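Putative GH105 family protein (Salmonella enterica subsp. enterica serovar Paratyphi A, PDB 3QWT) probably acts as a family 105 glycoside hydrolase, as in the unsaturated rhamnogalacturonyl hydrolases, although its function has not been established. Local coordinates at residues Leu338-Phe343 / Ile357-Met362. Sequence-based numbering, arbitrary orientation.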
loop_
_atom_site.group_PDB
_atom_site.type_symbol
_atom_site.label_atom_id
_atom_site.label_comp_id
_atom_site.label_asym_id
_atom_site.label_seq_id
_atom_site.Cartn_x
_atom_site.Cartn_y
_atom_site.Cartn_z
ATOM N N LEU A 338 45.613 -4.547 -26.570
ATOM C CA LEU A 338 45.260 -5.919 -26.239
ATOM C C LEU A 338 45.576 -6.777 -27.444
ATOM O O LEU A 338 44.936 -6.640 -28.481
ATOM C CB LEU A 338 43.779 -6.039 -25.856
ATOM C CG LEU A 338 43.386 -7.429 -25.344
ATOM C CD1 LEU A 338 44.216 -7.789 -24.134
ATOM C CD2 LEU A 338 41.889 -7.522 -25.013
ATOM N N LEU A 339 46.562 -7.661 -27.309
ATOM C CA LEU A 339 47.137 -8.336 -28.475
ATOM C C LEU A 339 46.178 -9.138 -29.371
ATOM O O LEU A 339 45.851 -8.696 -30.474
ATOM C CB LEU A 339 48.375 -9.159 -28.091
ATOM C CG LEU A 339 49.569 -8.271 -27.729
ATOM C CD1 LEU A 339 50.781 -9.093 -27.288
ATOM C CD2 LEU A 339 49.915 -7.341 -28.895
ATOM N N GLN A 340 45.734 -10.304 -28.922
ATOM C CA GLN A 340 44.965 -11.192 -29.796
ATOM C C GLN A 340 43.481 -10.819 -29.965
ATOM O O GLN A 340 42.596 -11.637 -29.710
ATOM C CB GLN A 340 45.069 -12.624 -29.289
ATOM C CG GLN A 340 46.433 -13.219 -29.432
ATOM C CD GLN A 340 46.592 -13.958 -30.743
ATOM O OE1 GLN A 340 45.949 -14.983 -30.977
ATOM N NE2 GLN A 340 47.447 -13.437 -31.610
ATOM N N THR A 341 43.208 -9.597 -30.402
ATOM C CA THR A 341 41.842 -9.179 -30.688
ATOM C C THR A 341 41.453 -9.491 -32.144
ATOM O O THR A 341 42.209 -9.193 -33.065
ATOM C CB THR A 341 41.679 -7.664 -30.451
ATOM O OG1 THR A 341 42.062 -7.336 -29.107
ATOM C CG2 THR A 341 40.241 -7.223 -30.730
ATOM N N SER A 342 40.275 -10.081 -32.347
ATOM C CA SER A 342 39.744 -10.328 -33.693
ATOM C C SER A 342 38.840 -9.186 -34.133
ATOM O O SER A 342 38.120 -8.592 -33.325
ATOM C CB SER A 342 38.963 -11.652 -33.771
ATOM O OG SER A 342 37.752 -11.610 -33.011
ATOM N N PHE A 343 38.883 -8.896 -35.426
ATOM C CA PHE A 343 38.153 -7.791 -36.022
ATOM C C PHE A 343 36.664 -8.101 -36.024
ATOM O O PHE A 343 36.264 -9.223 -35.726
ATOM C CB PHE A 343 38.663 -7.546 -37.442
ATOM C CG PHE A 343 37.965 -6.428 -38.147
ATOM C CD1 PHE A 343 38.049 -5.132 -37.665
ATOM C CD2 PHE A 343 37.214 -6.672 -39.288
ATOM C CE1 PHE A 343 37.398 -4.094 -38.312
ATOM C CE2 PHE A 343 36.561 -5.643 -39.937
ATOM C CZ PHE A 343 36.658 -4.347 -39.451
ATOM N N ILE A 357 39.108 -14.939 -39.338
ATOM C CA ILE A 357 38.891 -13.523 -39.054
ATOM C C ILE A 357 40.225 -12.827 -38.752
ATOM O O ILE A 357 41.007 -13.312 -37.944
ATOM C CB ILE A 357 37.938 -13.327 -37.841
ATOM C CG1 ILE A 357 36.568 -13.940 -38.124
ATOM C CG2 ILE A 357 37.799 -11.856 -37.486
ATOM C CD1 ILE A 357 35.774 -13.197 -39.161
ATOM N N PRO A 358 40.480 -11.674 -39.388
ATOM C CA PRO A 358 41.718 -10.921 -39.144
ATOM C C PRO A 358 41.864 -10.439 -37.698
ATOM O O PRO A 358 40.863 -10.101 -37.037
ATOM C CB PRO A 358 41.570 -9.703 -40.055
ATOM C CG PRO A 358 40.520 -10.064 -41.033
ATOM C CD PRO A 358 39.600 -10.990 -40.351
ATOM N N LEU A 359 43.107 -10.388 -37.226
ATOM C CA LEU A 359 43.412 -9.886 -35.889
ATOM C C LEU A 359 43.813 -8.412 -35.917
ATOM O O LEU A 359 44.553 -7.986 -36.801
ATOM C CB LEU A 359 44.526 -10.722 -35.266
ATOM C CG LEU A 359 44.203 -12.209 -35.145
ATOM C CD1 LEU A 359 45.455 -13.034 -34.909
ATOM C CD2 LEU A 359 43.185 -12.447 -34.041
ATOM N N THR A 360 43.336 -7.629 -34.956
ATOM C CA THR A 360 43.637 -6.194 -34.947
ATOM C C THR A 360 43.012 -5.503 -33.739
ATOM O O THR A 360 42.004 -5.959 -33.214
ATOM C CB THR A 360 43.127 -5.489 -36.229
ATOM O OG1 THR A 360 43.627 -4.144 -36.282
ATOM C CG2 THR A 360 41.595 -5.464 -36.255
ATOM N N SER A 361 43.606 -4.390 -33.323
ATOM C CA SER A 361 43.165 -3.673 -32.141
ATOM C C SER A 361 41.802 -3.001 -32.356
ATOM O O SER A 361 41.519 -2.500 -33.433
ATOM C CB SER A 361 44.220 -2.640 -31.756
ATOM O OG SER A 361 44.482 -1.758 -32.836
HETATM N N MSE A 362 40.951 -3.003 -31.337
HETATM C CA MSE A 362 39.621 -2.421 -31.492
HETATM C C MSE A 362 39.134 -1.784 -30.204
HETATM O O MSE A 362 39.561 -2.163 -29.118
HETATM C CB MSE A 362 38.617 -3.479 -31.968
HETATM C CG MSE A 362 38.998 -4.094 -33.311
HETATM SE SE MSE A 362 38.668 -2.821 -34.762
HETATM C CE MSE A 362 36.761 -3.188 -34.984
#
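The carbonyl oxygen of T341 is gripped twice by the passing chain: T360 N donates a hydrogen bond of 2.7 Å to T341 O, and the CA-H of L359 adds a weaker contact at 3.1 Å from CA to the same oxygen. A second bond, F343 N to P358 O at 2.8 Å, completes an isolated antiparallel beta bridge with S342 and L359 as its non-hydrogen-bonded pair. Two loops are joined without extending into a sheet, and the end-to-end directions of 340-343 and 357-362 lie 96° apart. F343 has CG anti to its backbone N (chi1 180°), and its CD1-CE1 side meets selenomethionine M362, whose SE lies at the ring edge, 5.0 Å from the centroid, in a Met-aromatic contact; M362 CE reaches F343 CE1 at 3.5 Å, and T360 CG2 packs on F343 CB. Within 338-343, an inverse gamma turn centred on Q340 precedes T341, whose OG1 bonds back to L338 O at 3.0 Å from above that carbonyl's plane, 46° out of it. S342 OG bonds to R232 NH2, and T360 OG1 to K60 NZ. In this alpha/alpha toroid, the bridge ties the loop after helix 318-330 to the segment leading into helix 363-377.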